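Local coordinates for dihydroneopterin triphosphate diphosphatase (Escherichia coli O157:H7, PDB 5U7H), which probably hydrolyses dihydroneopterin triphosphate to the monophosphate and pyrophosphate for folate biosynthesis, as a metal-dependent Nudix hydrolase, at residues S11-I16 / W36-G41; R30-F35 / L132-S137; K58-I63 / T116-Y121; E68-I73 / L105-E110. All blocks are in the same frame, centred on the assembly; numbering follows the deposited sequence.

Interaction 1 (S11-I16 / W36-G41); sequences SILVVI and WQSVTG. With NI (nickel (II) ion), chain F.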
loop_
_atom_site.group_PDB
_atom_site.type_symbol
_atom_site.label_atom_id
_atom_site.label_comp_id
_atom_site.label_asym_id
_atom_site.label_seq_id
_atom_site.Cartn_x
_atom_site.Cartn_y
_atom_site.Cartn_z
ATOM N N SER A 11 5.155 -2.418 8.925
ATOM C CA SER A 11 4.058 -2.374 7.976
ATOM C C SER A 11 4.507 -2.940 6.636
ATOM O O SER A 11 5.676 -3.273 6.429
ATOM C CB SER A 11 3.540 -0.940 7.821
ATOM O OG SER A 11 4.561 -0.090 7.322
ATOM N N ILE A 12 3.541 -3.050 5.723
ATOM C CA ILE A 12 3.787 -3.468 4.357
ATOM C C ILE A 12 3.198 -2.429 3.415
ATOM O O ILE A 12 2.342 -1.618 3.783
ATOM C CB ILE A 12 3.201 -4.863 4.049
ATOM C CG1 ILE A 12 1.723 -4.927 4.445
ATOM C CG2 ILE A 12 3.995 -5.929 4.787
ATOM C CD1 ILE A 12 0.757 -4.552 3.343
ATOM N N LEU A 13 3.686 -2.466 2.189
ATOM C CA LEU A 13 3.160 -1.669 1.092
ATOM C C LEU A 13 3.016 -2.598 -0.102
ATOM O O LEU A 13 3.943 -3.358 -0.400
ATOM C CB LEU A 13 4.094 -0.505 0.758
ATOM C CG LEU A 13 3.914 0.223 -0.583
ATOM C CD1 LEU A 13 2.809 1.249 -0.461
ATOM C CD2 LEU A 13 5.226 0.900 -0.984
ATOM N N VAL A 14 1.855 -2.563 -0.759
ATOM C CA VAL A 14 1.612 -3.331 -1.984
ATOM C C VAL A 14 1.262 -2.337 -3.083
ATOM O O VAL A 14 0.187 -1.722 -3.056
ATOM C CB VAL A 14 0.486 -4.364 -1.821
ATOM C CG1 VAL A 14 0.405 -5.232 -3.050
ATOM C CG2 VAL A 14 0.679 -5.224 -0.574
ATOM N N VAL A 15 2.162 -2.162 -4.043
ATOM C CA VAL A 15 1.837 -1.403 -5.248
ATOM C C VAL A 15 0.991 -2.298 -6.145
ATOM O O VAL A 15 1.490 -3.275 -6.714
ATOM C CB VAL A 15 3.093 -0.917 -5.983
ATOM C CG1 VAL A 15 2.695 0.001 -7.155
ATOM C CG2 VAL A 15 4.018 -0.201 -5.040
ATOM N N ILE A 16 -0.287 -1.966 -6.283
ATOM C CA ILE A 16 -1.185 -2.666 -7.198
ATOM C C ILE A 16 -1.222 -1.900 -8.512
ATOM O O ILE A 16 -1.374 -0.674 -8.515
ATOM C CB ILE A 16 -2.588 -2.799 -6.591
ATOM C CG1 ILE A 16 -2.524 -3.687 -5.357
ATOM C CG2 ILE A 16 -3.572 -3.349 -7.610
ATOM C CD1 ILE A 16 -3.782 -3.668 -4.548
ATOM N N TRP A 36 -3.425 10.128 -0.815
ATOM C CA TRP A 36 -3.693 9.015 -1.718
ATOM C C TRP A 36 -2.520 8.041 -1.691
ATOM O O TRP A 36 -1.362 8.461 -1.649
ATOM C CB TRP A 36 -3.911 9.516 -3.141
ATOM C CG TRP A 36 -5.142 10.344 -3.285
ATOM C CD1 TRP A 36 -5.311 11.647 -2.903
ATOM C CD2 TRP A 36 -6.383 9.928 -3.856
ATOM N NE1 TRP A 36 -6.584 12.067 -3.206
ATOM C CE2 TRP A 36 -7.264 11.031 -3.790
ATOM C CE3 TRP A 36 -6.834 8.732 -4.428
ATOM C CZ2 TRP A 36 -8.574 10.974 -4.273
ATOM C CZ3 TRP A 36 -8.134 8.675 -4.906
ATOM C CH2 TRP A 36 -8.992 9.792 -4.820
ATOM N N GLN A 37 -2.820 6.744 -1.719
ATOM C CA GLN A 37 -1.787 5.736 -1.520
ATOM C C GLN A 37 -2.126 4.440 -2.239
ATOM O O GLN A 37 -3.275 4.189 -2.607
ATOM C CB GLN A 37 -1.613 5.426 -0.040
ATOM C CG GLN A 37 -2.916 5.038 0.632
ATOM C CD GLN A 37 -2.693 4.418 1.999
ATOM O OE1 GLN A 37 -3.641 4.051 2.702
ATOM N NE2 GLN A 37 -1.426 4.299 2.384
ATOM N N SER A 38 -1.097 3.610 -2.415
ATOM C CA SER A 38 -1.278 2.181 -2.599
ATOM C C SER A 38 -1.762 1.554 -1.291
ATOM O O SER A 38 -1.964 2.230 -0.285
ATOM C CB SER A 38 0.037 1.532 -3.047
ATOM O OG SER A 38 0.605 2.199 -4.159
ATOM N N VAL A 39 -1.924 0.236 -1.285
ATOM C CA VAL A 39 -2.337 -0.459 -0.069
ATOM C C VAL A 39 -1.171 -0.482 0.920
ATOM O O VAL A 39 -0.087 -0.983 0.608
ATOM C CB VAL A 39 -2.819 -1.881 -0.391
ATOM C CG1 VAL A 39 -2.978 -2.704 0.859
ATOM C CG2 VAL A 39 -4.141 -1.840 -1.166
ATOM N N THR A 40 -1.384 0.060 2.121
ATOM C CA THR A 40 -0.468 -0.195 3.230
ATOM C C THR A 40 -1.235 -0.785 4.404
ATOM O O THR A 40 -2.458 -0.676 4.482
ATOM C CB THR A 40 0.293 1.062 3.689
ATOM O OG1 THR A 40 -0.585 1.950 4.399
ATOM C CG2 THR A 40 0.895 1.780 2.501
ATOM N N GLY A 41 -0.498 -1.434 5.310
ATOM C CA GLY A 41 -1.079 -1.979 6.524
ATOM C C GLY A 41 -0.061 -2.454 7.548
ATOM O O GLY A 41 1.062 -2.841 7.195
HETATM NI NI NI F . -4.019 0.334 5.095
HETATM O O HOH W 1 -1.031 0.859 -6.057
HETATM O O HOH W 2 -3.737 1.192 3.267
HETATM O O HOH W 3 -2.898 1.859 5.687
#
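With CG swung opposite its backbone N (chi1 164°), L13 lays CD1 against T40, 3.6 Å from T40 CG2, and also meets S38 CB. T40 matches this by tucking OG1 between its N and carbonyl carbon (chi1 73°), which leaves CG2 for the leucine. On the other sheet face V14 packs beside V39, and I16 CD1 comes to 3.9 Å from V39 CG2. The antiparallel strands are laced by I12 N to G41 O (2.9 Å), the return bond from G41 N to I12 O, and V14 N to V39 O (2.9 Å); V39 N to V14 O is weak. Ahead of V39 the strand is interrupted at S38, where a water joins S38 OG to I16 O. T40 O binds a nickel ion at 2.0 Å, so the residue just ahead of the Nudix box is a metal ligand. Strand 97-107 pairs with the other edge of 10-18; A53 and V57 of helix 49-61 pack on V14, and N138 and A141 of helix 136-147 on L13.

Interaction 2 (R30-F35 / L132-S137); sequences RDDPDF and LTKSWS. With SO4 (sulfate ion), chain B.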
loop_
_atom_site.group_PDB
_atom_site.type_symbol
_atom_site.label_atom_id
_atom_site.label_comp_id
_atom_site.label_asym_id
_atom_site.label_seq_id
_atom_site.Cartn_x
_atom_site.Cartn_y
_atom_site.Cartn_z
ATOM N N ARG A 30 -9.012 8.015 4.709
ATOM C CA ARG A 30 -10.124 8.628 5.424
ATOM C C ARG A 30 -9.668 9.476 6.606
ATOM O O ARG A 30 -10.361 10.431 6.968
ATOM C CB ARG A 30 -11.113 7.545 5.886
ATOM C CG ARG A 30 -10.629 6.711 7.060
ATOM C CD ARG A 30 -11.269 5.323 7.141
ATOM N NE ARG A 30 -12.690 5.315 6.802
ATOM C CZ ARG A 30 -13.402 4.205 6.628
ATOM N NH1 ARG A 30 -12.822 3.015 6.774
ATOM N NH2 ARG A 30 -14.691 4.278 6.313
ATOM N N ASP A 31 -8.502 9.170 7.197
ATOM C CA ASP A 31 -7.963 9.984 8.285
ATOM C C ASP A 31 -7.261 11.232 7.764
ATOM O O ASP A 31 -7.163 12.230 8.483
ATOM C CB ASP A 31 -6.998 9.162 9.148
ATOM C CG ASP A 31 -5.919 8.452 8.327
ATOM O OD1 ASP A 31 -5.757 8.773 7.135
ATOM O OD2 ASP A 31 -5.228 7.560 8.871
ATOM N N ASP A 32 -6.767 11.183 6.529
ATOM C CA ASP A 32 -6.120 12.318 5.875
ATOM C C ASP A 32 -6.618 12.301 4.432
ATOM O O ASP A 32 -6.011 11.670 3.556
ATOM C CB ASP A 32 -4.592 12.213 5.965
ATOM C CG ASP A 32 -3.857 13.387 5.303
ATOM O OD1 ASP A 32 -4.487 14.211 4.603
ATOM O OD2 ASP A 32 -2.624 13.479 5.486
ATOM N N PRO A 33 -7.737 12.982 4.153
ATOM C CA PRO A 33 -8.336 12.917 2.803
ATOM C C PRO A 33 -7.453 13.464 1.683
ATOM O O PRO A 33 -7.805 13.292 0.506
ATOM C CB PRO A 33 -9.621 13.752 2.946
ATOM C CG PRO A 33 -9.924 13.723 4.428
ATOM C CD PRO A 33 -8.587 13.708 5.110
ATOM N N ASP A 34 -6.348 14.132 1.997
ATOM C CA ASP A 34 -5.388 14.564 0.989
ATOM C C ASP A 34 -4.330 13.512 0.698
ATOM O O ASP A 34 -3.461 13.746 -0.147
ATOM C CB ASP A 34 -4.705 15.854 1.435
ATOM C CG ASP A 34 -5.691 16.974 1.665
ATOM O OD1 ASP A 34 -6.599 17.142 0.812
ATOM O OD2 ASP A 34 -5.555 17.672 2.700
ATOM N N PHE A 35 -4.386 12.374 1.384
ATOM C CA PHE A 35 -3.382 11.322 1.295
ATOM C C PHE A 35 -3.936 10.213 0.407
ATOM O O PHE A 35 -4.820 9.462 0.823
ATOM C CB PHE A 35 -3.044 10.814 2.698
ATOM C CG PHE A 35 -1.821 9.932 2.777
ATOM C CD1 PHE A 35 -1.269 9.343 1.649
ATOM C CD2 PHE A 35 -1.226 9.694 4.010
ATOM C CE1 PHE A 35 -0.134 8.523 1.760
ATOM C CE2 PHE A 35 -0.107 8.882 4.121
ATOM C CZ PHE A 35 0.439 8.294 2.989
ATOM N N LEU A 132 1.309 11.950 -6.996
ATOM C CA LEU A 132 0.152 12.301 -6.179
ATOM C C LEU A 132 0.368 11.973 -4.705
ATOM O O LEU A 132 -0.025 12.754 -3.831
ATOM C CB LEU A 132 -1.090 11.583 -6.698
ATOM C CG LEU A 132 -2.347 11.781 -5.843
ATOM C CD1 LEU A 132 -2.677 13.256 -5.693
ATOM C CD2 LEU A 132 -3.529 11.019 -6.418
ATOM N N THR A 133 0.968 10.825 -4.400
ATOM C CA THR A 133 1.003 10.370 -3.017
ATOM C C THR A 133 1.901 11.267 -2.161
ATOM O O THR A 133 2.882 11.846 -2.639
ATOM C CB THR A 133 1.473 8.917 -2.957
ATOM O OG1 THR A 133 1.533 8.479 -1.593
ATOM C CG2 THR A 133 2.848 8.749 -3.640
ATOM N N LYS A 134 1.543 11.392 -0.873
ATOM C CA LYS A 134 2.344 12.160 0.073
ATOM C C LYS A 134 3.488 11.363 0.674
ATOM O O LYS A 134 4.326 11.948 1.364
ATOM C CB LYS A 134 1.467 12.692 1.210
ATOM C CG LYS A 134 0.347 13.573 0.741
ATOM C CD LYS A 134 -0.685 13.773 1.840
ATOM C CE LYS A 134 -0.216 14.764 2.867
ATOM N NZ LYS A 134 -1.374 15.356 3.605
ATOM N N SER A 135 3.545 10.058 0.437
ATOM C CA SER A 135 4.522 9.183 1.076
ATOM C C SER A 135 5.694 8.944 0.131
ATOM O O SER A 135 5.501 8.416 -0.975
ATOM C CB SER A 135 3.865 7.861 1.471
ATOM O OG SER A 135 4.795 6.804 1.454
ATOM N N TRP A 136 6.905 9.336 0.561
ATOM C CA TRP A 136 8.061 9.200 -0.321
ATOM C C TRP A 136 8.376 7.740 -0.625
ATOM O O TRP A 136 8.845 7.429 -1.728
ATOM C CB TRP A 136 9.294 9.914 0.261
ATOM C CG TRP A 136 9.865 9.352 1.538
ATOM C CD1 TRP A 136 9.672 9.844 2.799
ATOM C CD2 TRP A 136 10.751 8.236 1.677
ATOM N NE1 TRP A 136 10.369 9.097 3.706
ATOM C CE2 TRP A 136 11.045 8.106 3.045
ATOM C CE3 TRP A 136 11.325 7.333 0.774
ATOM C CZ2 TRP A 136 11.876 7.095 3.544
ATOM C CZ3 TRP A 136 12.154 6.327 1.269
ATOM C CH2 TRP A 136 12.421 6.218 2.642
ATOM N N SER A 137 8.101 6.827 0.312
ATOM C CA SER A 137 8.378 5.416 0.046
ATOM C C SER A 137 7.400 4.852 -0.981
ATOM O O SER A 137 7.796 4.078 -1.865
ATOM C CB SER A 137 8.333 4.610 1.345
ATOM O OG SER A 137 7.042 4.670 1.933
HETATM S S SO4 B . 12.301 10.260 6.719
HETATM O O1 SO4 B . 12.386 11.677 7.068
HETATM O O2 SO4 B . 12.718 9.458 7.864
HETATM O O3 SO4 B . 10.923 9.965 6.329
HETATM O O4 SO4 B . 13.193 9.924 5.617
HETATM O O HOH W 4 -1.515 11.964 -1.492
HETATM O O HOH W 5 -3.252 17.412 3.872
#
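K134 NZ is gripped from two directions: D32 OD2 takes it at 2.9 Å through the syn lone pair, with a weak second bond to OD1, and a water accepts from it while donating to D34 OD2. The D32 carboxylate is itself held, since H86 binds OD2 and D34 N reaches OD1 from above the carboxylate plane at 3.2 Å. This Asx turn lies within a type I beta turn, D32 to F35, closed by F35 N to D32 O at 2.8 Å. A bend at chi3 (77°) folds the lysine chain along the turn, bringing K134 CD to 3.4 Å from D34 O and against F35 CB, while K134 CB sits over one face of the F35 ring. T133 OG1 approaches that ring at its edge, 3.7 Å from F35 CE1. The contact thus joins the loop between strands 23-29 and 36-42 to the linker that precedes the last helix of the Nudix domain. In that linker T133 OG1 accepts from S135 N in an ST turn and also bonds W36 O; S135, a predicted substrate-binding residue, N-caps helix 136-147 through N138 N and rests its CB 3.8 Å from F35 CZ. A second water bridges D34 O and L132 O. Beyond the cap, W136 NE1 donates to a sulfate oxygen, O3, at 2.8 Å; the side chain of R97 and the backbone N of E82 bind the same ion, probably from the crystallisation liquor.

Interaction 3 (K58-I63 / T116-Y121); sequences KEEVTI and TEHLAY. With NI (nickel (II) ion), chain E; NI (nickel (II) ion), chain F.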
loop_
_atom_site.group_PDB
_atom_site.type_symbol
_atom_site.label_atom_id
_atom_site.label_comp_id
_atom_site.label_asym_id
_atom_site.label_seq_id
_atom_site.Cartn_x
_atom_site.Cartn_y
_atom_site.Cartn_z
ATOM N N LYS A 58 -6.812 -8.190 0.676
ATOM C CA LYS A 58 -8.182 -8.696 0.749
ATOM C C LYS A 58 -9.087 -7.725 1.501
ATOM O O LYS A 58 -10.203 -7.433 1.061
ATOM C CB LYS A 58 -8.193 -10.065 1.421
ATOM C CG LYS A 58 -9.386 -10.939 1.084
ATOM C CD LYS A 58 -9.452 -12.136 2.031
ATOM C CE LYS A 58 -10.448 -13.180 1.544
ATOM N NZ LYS A 58 -10.615 -14.297 2.516
ATOM N N GLU A 59 -8.614 -7.213 2.641
ATOM C CA GLU A 59 -9.407 -6.280 3.442
ATOM C C GLU A 59 -9.681 -4.984 2.686
ATOM O O GLU A 59 -10.829 -4.545 2.583
ATOM C CB GLU A 59 -8.685 -5.969 4.757
ATOM C CG GLU A 59 -8.596 -7.124 5.744
ATOM C CD GLU A 59 -7.785 -6.776 6.997
ATOM O OE1 GLU A 59 -7.246 -5.638 7.085
ATOM O OE2 GLU A 59 -7.688 -7.649 7.893
ATOM N N GLU A 60 -8.633 -4.361 2.140
ATOM C CA GLU A 60 -8.724 -2.994 1.646
ATOM C C GLU A 60 -9.296 -2.884 0.231
ATOM O O GLU A 60 -9.960 -1.890 -0.072
ATOM C CB GLU A 60 -7.349 -2.340 1.702
ATOM C CG GLU A 60 -6.797 -2.321 3.117
ATOM C CD GLU A 60 -5.795 -1.227 3.354
ATOM O OE1 GLU A 60 -5.452 -0.529 2.381
ATOM O OE2 GLU A 60 -5.354 -1.068 4.525
ATOM N N VAL A 61 -9.038 -3.841 -0.661
ATOM C CA VAL A 61 -9.558 -3.702 -2.024
ATOM C C VAL A 61 -10.297 -4.959 -2.462
ATOM O O VAL A 61 -10.577 -5.133 -3.653
ATOM C CB VAL A 61 -8.446 -3.338 -3.031
ATOM C CG1 VAL A 61 -7.811 -1.999 -2.674
ATOM C CG2 VAL A 61 -7.387 -4.442 -3.139
ATOM N N THR A 62 -10.617 -5.838 -1.510
ATOM C CA THR A 62 -11.471 -7.007 -1.754
ATOM C C THR A 62 -10.962 -7.864 -2.912
ATOM O O THR A 62 -11.738 -8.364 -3.729
ATOM C CB THR A 62 -12.922 -6.589 -2.013
ATOM O OG1 THR A 62 -13.243 -5.436 -1.222
ATOM C CG2 THR A 62 -13.872 -7.735 -1.668
ATOM N N ILE A 63 -9.646 -8.007 -3.009
ATOM C CA ILE A 63 -9.011 -8.880 -3.994
ATOM C C ILE A 63 -8.374 -10.015 -3.221
ATOM O O ILE A 63 -7.485 -9.784 -2.395
ATOM C CB ILE A 63 -7.965 -8.135 -4.839
ATOM C CG1 ILE A 63 -8.625 -7.017 -5.654
ATOM C CG2 ILE A 63 -7.208 -9.108 -5.749
ATOM C CD1 ILE A 63 -7.644 -6.154 -6.462
ATOM N N THR A 116 -12.836 -0.539 1.620
ATOM C CA THR A 116 -13.377 -0.407 2.969
ATOM C C THR A 116 -12.659 0.616 3.844
ATOM O O THR A 116 -13.312 1.261 4.666
ATOM C CB THR A 116 -13.353 -1.764 3.687
ATOM O OG1 THR A 116 -12.001 -2.237 3.776
ATOM C CG2 THR A 116 -14.184 -2.775 2.924
ATOM N N GLU A 117 -11.348 0.787 3.690
ATOM C CA GLU A 117 -10.549 1.685 4.522
ATOM C C GLU A 117 -10.402 3.083 3.922
ATOM O O GLU A 117 -9.759 3.942 4.537
ATOM C CB GLU A 117 -9.165 1.047 4.754
ATOM C CG GLU A 117 -8.208 1.712 5.776
ATOM C CD GLU A 117 -6.876 0.948 5.883
ATOM O OE1 GLU A 117 -5.804 1.462 5.417
ATOM O OE2 GLU A 117 -6.925 -0.188 6.428
ATOM N N HIS A 118 -10.988 3.347 2.756
ATOM C CA HIS A 118 -10.683 4.561 2.015
ATOM C C HIS A 118 -11.974 5.248 1.578
ATOM O O HIS A 118 -13.067 4.703 1.702
ATOM C CB HIS A 118 -9.779 4.250 0.804
ATOM C CG HIS A 118 -8.395 3.809 1.191
ATOM N ND1 HIS A 118 -8.098 2.508 1.541
ATOM C CD2 HIS A 118 -7.243 4.507 1.326
ATOM C CE1 HIS A 118 -6.816 2.417 1.859
ATOM N NE2 HIS A 118 -6.272 3.613 1.730
ATOM N N LEU A 119 -11.830 6.467 1.065
ATOM C CA LEU A 119 -12.961 7.260 0.607
ATOM C C LEU A 119 -13.254 7.112 -0.882
ATOM O O LEU A 119 -14.383 7.386 -1.304
ATOM C CB LEU A 119 -12.715 8.740 0.918
ATOM C CG LEU A 119 -12.501 9.119 2.392
ATOM C CD1 LEU A 119 -12.132 10.588 2.500
ATOM C CD2 LEU A 119 -13.712 8.827 3.241
ATOM N N ALA A 120 -12.276 6.691 -1.679
ATOM C CA ALA A 120 -12.381 6.690 -3.136
ATOM C C ALA A 120 -11.127 6.027 -3.694
ATOM O O ALA A 120 -10.117 5.892 -2.997
ATOM C CB ALA A 120 -12.526 8.104 -3.693
ATOM N N TYR A 121 -11.194 5.641 -4.973
ATOM C CA TYR A 121 -10.057 5.049 -5.672
ATOM C C TYR A 121 -9.952 5.639 -7.072
ATOM O O TYR A 121 -10.952 6.055 -7.662
ATOM C CB TYR A 121 -10.167 3.522 -5.744
ATOM C CG TYR A 121 -11.170 2.999 -6.754
ATOM C CD1 TYR A 121 -10.783 2.687 -8.051
ATOM C CD2 TYR A 121 -12.495 2.796 -6.401
ATOM C CE1 TYR A 121 -11.689 2.203 -8.964
ATOM C CE2 TYR A 121 -13.411 2.318 -7.307
ATOM C CZ TYR A 121 -13.003 2.017 -8.587
ATOM O OH TYR A 121 -13.916 1.535 -9.497
HETATM NI NI NI E . -5.761 -1.850 6.317
HETATM NI NI NI F . -4.019 0.334 5.095
HETATM O O HOH W 6 -6.086 -2.579 8.206
HETATM O O HOH W 7 -7.367 -3.179 6.040
HETATM O O HOH W 8 -9.970 0.429 1.516
HETATM O O HOH W 2 -3.737 1.192 3.267
HETATM O O HOH W 3 -2.898 1.859 5.687
#
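E60 and E117 cross obliquely with their carboxylate planes 72° apart, and in this pose both reach the same two nickel ions. E60 OE2 bridges the metals, 2.0 Å from each, whereas E117 divides its oxygens: OE2 goes to the ion shared with E56 at 2.0 Å, and OE1 to the ion shared with T40 O at 2.1 Å. These glutamates are the magnesium ligands expected by similarity; E60 comes from the Nudix-box helix 49-61, E117 from the loop before strand 118-125. The H118 ring stands 61° from the E60 carboxylate and offers its edge, with CE1 3.3 Å from E60 OE1. E60 OE1 accepts a hydrogen bond from a nickel-bound water at 2.6 Å. H118 NE2 is held by Q37, and a further water on its ND1 side donates to E60 O and accepts from E117 N. One residue earlier on each segment, T116 OG1 donates to E59 O (2.9 Å) from above the carbonyl plane. E59 OE1 stays in the second shell, taking a hydrogen bond from a water on the E56-bound nickel.

Interaction 4 (E68-I73 / L105-E110); sequences EQLTLI and LALPHE. With NI (nickel (II) ion), chain I.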
loop_
_atom_site.group_PDB
_atom_site.type_symbol
_atom_site.label_atom_id
_atom_site.label_comp_id
_atom_site.label_asym_id
_atom_site.label_seq_id
_atom_site.Cartn_x
_atom_site.Cartn_y
_atom_site.Cartn_z
ATOM N N GLU A 68 -7.914 -15.974 -6.530
ATOM C CA GLU A 68 -7.784 -15.506 -7.901
ATOM C C GLU A 68 -6.509 -15.992 -8.576
ATOM O O GLU A 68 -6.260 -15.607 -9.723
ATOM C CB GLU A 68 -7.840 -13.976 -7.941
ATOM C CG GLU A 68 -9.239 -13.420 -8.166
ATOM C CD GLU A 68 -9.295 -11.906 -8.095
ATOM O OE1 GLU A 68 -9.758 -11.362 -7.061
ATOM O OE2 GLU A 68 -8.874 -11.258 -9.078
ATOM N N GLN A 69 -5.699 -16.802 -7.895
ATOM C CA GLN A 69 -4.446 -17.308 -8.451
ATOM C C GLN A 69 -3.595 -16.169 -9.010
ATOM O O GLN A 69 -3.125 -16.203 -10.150
ATOM C CB GLN A 69 -4.718 -18.366 -9.525
ATOM C CG GLN A 69 -4.477 -19.802 -9.081
ATOM C CD GLN A 69 -4.223 -20.726 -10.248
ATOM O OE1 GLN A 69 -3.265 -20.538 -10.999
ATOM N NE2 GLN A 69 -5.078 -21.735 -10.412
ATOM N N LEU A 70 -3.432 -15.125 -8.210
ATOM C CA LEU A 70 -2.564 -14.018 -8.573
ATOM C C LEU A 70 -1.221 -14.184 -7.873
ATOM O O LEU A 70 -1.031 -15.077 -7.046
ATOM C CB LEU A 70 -3.215 -12.677 -8.220
ATOM C CG LEU A 70 -4.461 -12.290 -9.029
ATOM C CD1 LEU A 70 -5.160 -11.098 -8.396
ATOM C CD2 LEU A 70 -4.111 -12.008 -10.484
ATOM N N THR A 71 -0.276 -13.322 -8.233
ATOM C CA THR A 71 1.100 -13.423 -7.754
ATOM C C THR A 71 1.469 -12.147 -7.006
ATOM O O THR A 71 1.582 -11.073 -7.608
ATOM C CB THR A 71 2.064 -13.670 -8.911
ATOM O OG1 THR A 71 1.431 -14.500 -9.894
ATOM C CG2 THR A 71 3.333 -14.354 -8.407
ATOM N N LEU A 72 1.678 -12.268 -5.705
ATOM C CA LEU A 72 2.147 -11.156 -4.887
ATOM C C LEU A 72 3.668 -11.217 -4.849
ATOM O O LEU A 72 4.241 -12.113 -4.226
ATOM C CB LEU A 72 1.546 -11.242 -3.486
ATOM C CG LEU A 72 1.833 -10.130 -2.479
ATOM C CD1 LEU A 72 0.975 -8.925 -2.769
ATOM C CD2 LEU A 72 1.577 -10.638 -1.079
ATOM N N ILE A 73 4.321 -10.279 -5.512
ATOM C CA ILE A 73 5.776 -10.288 -5.623
ATOM C C ILE A 73 6.391 -9.586 -4.420
ATOM O O ILE A 73 6.048 -8.440 -4.112
ATOM C CB ILE A 73 6.228 -9.612 -6.923
ATOM C CG1 ILE A 73 5.694 -10.385 -8.133
ATOM C CG2 ILE A 73 7.752 -9.484 -6.939
ATOM C CD1 ILE A 73 5.570 -9.535 -9.371
ATOM N N LEU A 105 1.804 -6.155 -6.973
ATOM C CA LEU A 105 0.681 -6.978 -7.410
ATOM C C LEU A 105 0.225 -6.493 -8.777
ATOM O O LEU A 105 -0.391 -5.429 -8.890
ATOM C CB LEU A 105 -0.467 -6.935 -6.417
ATOM C CG LEU A 105 -1.683 -7.749 -6.848
ATOM C CD1 LEU A 105 -1.312 -9.210 -6.992
ATOM C CD2 LEU A 105 -2.814 -7.581 -5.838
ATOM N N ALA A 106 0.515 -7.284 -9.803
ATOM C CA ALA A 106 0.103 -6.989 -11.168
ATOM C C ALA A 106 -1.251 -7.639 -11.435
ATOM O O ALA A 106 -1.366 -8.867 -11.400
ATOM C CB ALA A 106 1.148 -7.507 -12.158
ATOM N N LEU A 107 -2.274 -6.818 -11.686
ATOM C CA LEU A 107 -3.506 -7.428 -12.168
ATOM C C LEU A 107 -3.521 -7.442 -13.696
ATOM O O LEU A 107 -2.859 -6.618 -14.341
ATOM C CB LEU A 107 -4.722 -6.660 -11.656
ATOM C CG LEU A 107 -4.738 -6.343 -10.159
ATOM C CD1 LEU A 107 -5.865 -5.398 -9.845
ATOM C CD2 LEU A 107 -4.867 -7.607 -9.350
ATOM N N PRO A 108 -4.268 -8.361 -14.308
ATOM C CA PRO A 108 -4.296 -8.397 -15.782
ATOM C C PRO A 108 -4.827 -7.118 -16.407
ATOM O O PRO A 108 -4.294 -6.665 -17.430
ATOM C CB PRO A 108 -5.192 -9.609 -16.075
ATOM C CG PRO A 108 -5.952 -9.850 -14.795
ATOM C CD PRO A 108 -4.990 -9.501 -13.720
ATOM N N HIS A 109 -5.846 -6.507 -15.806
ATOM C CA HIS A 109 -6.475 -5.311 -16.343
ATOM C C HIS A 109 -6.878 -4.408 -15.186
ATOM O O HIS A 109 -6.983 -4.850 -14.036
ATOM C CB HIS A 109 -7.714 -5.643 -17.199
ATOM C CG HIS A 109 -7.489 -6.727 -18.215
ATOM N ND1 HIS A 109 -6.855 -6.499 -19.420
ATOM C CD2 HIS A 109 -7.826 -8.040 -18.211
ATOM C CE1 HIS A 109 -6.806 -7.626 -20.110
ATOM N NE2 HIS A 109 -7.383 -8.579 -19.397
ATOM N N GLU A 110 -7.098 -3.131 -15.501
ATOM C CA GLU A 110 -7.775 -2.246 -14.562
ATOM C C GLU A 110 -9.175 -2.779 -14.275
ATOM O O GLU A 110 -9.816 -3.384 -15.138
ATOM C CB GLU A 110 -7.845 -0.827 -15.121
ATOM C CG GLU A 110 -6.501 -0.263 -15.520
ATOM C CD GLU A 110 -6.611 1.114 -16.146
ATOM O OE1 GLU A 110 -7.683 1.739 -16.039
ATOM O OE2 GLU A 110 -5.629 1.579 -16.756
HETATM NI NI NI I . -7.744 -10.529 -19.983
HETATM O O HOH W 9 2.181 -9.604 -9.574
HETATM O O HOH W 10 -0.534 -11.030 -10.446
#
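L70 and L107 meet through their methyls, CD1 to CD2 at 3.6 Å, and L70 sets its other methyl, CD2, 4.2 Å from P108 CD with the two side chains at about a right angle. L105 CD1 reaches toward the other segment, 3.5 Å from T71 O and 4.1 Å from L70 CB; its CG lies opposite the backbone N (chi1 178°), a turn that carries the methyl across. L72 CD1 closes the row at 4.4 Å from L105 CB. Two waters, one joining T71 O to A106 N, the other T71 N to A106 O, bridge the backbones where strand 72-82 begins and strand 97-107 ends; beyond them I73 and C104 bond directly. Behind the leucines, I63 supports L70 and L107, V57 of helix 49-61 touches L105, and A53 and M54 touch L72. Further along the loop after strand 97-107, H109 NE2 binds a separate nickel ion at 2.1 Å, its ND1 held by D20. Cohesion here is therefore apolar contact plus water bridges that satisfy backbone groups where the strands part.

From the N terminus, interaction 1 closes the first loop, pairing strand 10-18 with 36-42 and closing a loop that holds strand 23-29. Interaction 2 opens within that loop, at 30-35, and closes only at 132-137, so the two cross; W36 O and T133 OG1 join them. Interaction 3 runs from 58-63 to 116-121, wholly inside the span of interaction 2, and encloses interaction 4, which ties 68-73 to 105-110. Interactions 1 and 3 share a nickel ion and the Q37-H118 bond. I63 links 3 to 4, V15 O to L105 N links 1 to 4, and R30 packs on 116-121. Interactions 2 and 4 lie apart, centres about 24 Å from each other, on opposite sides of the chain's centre.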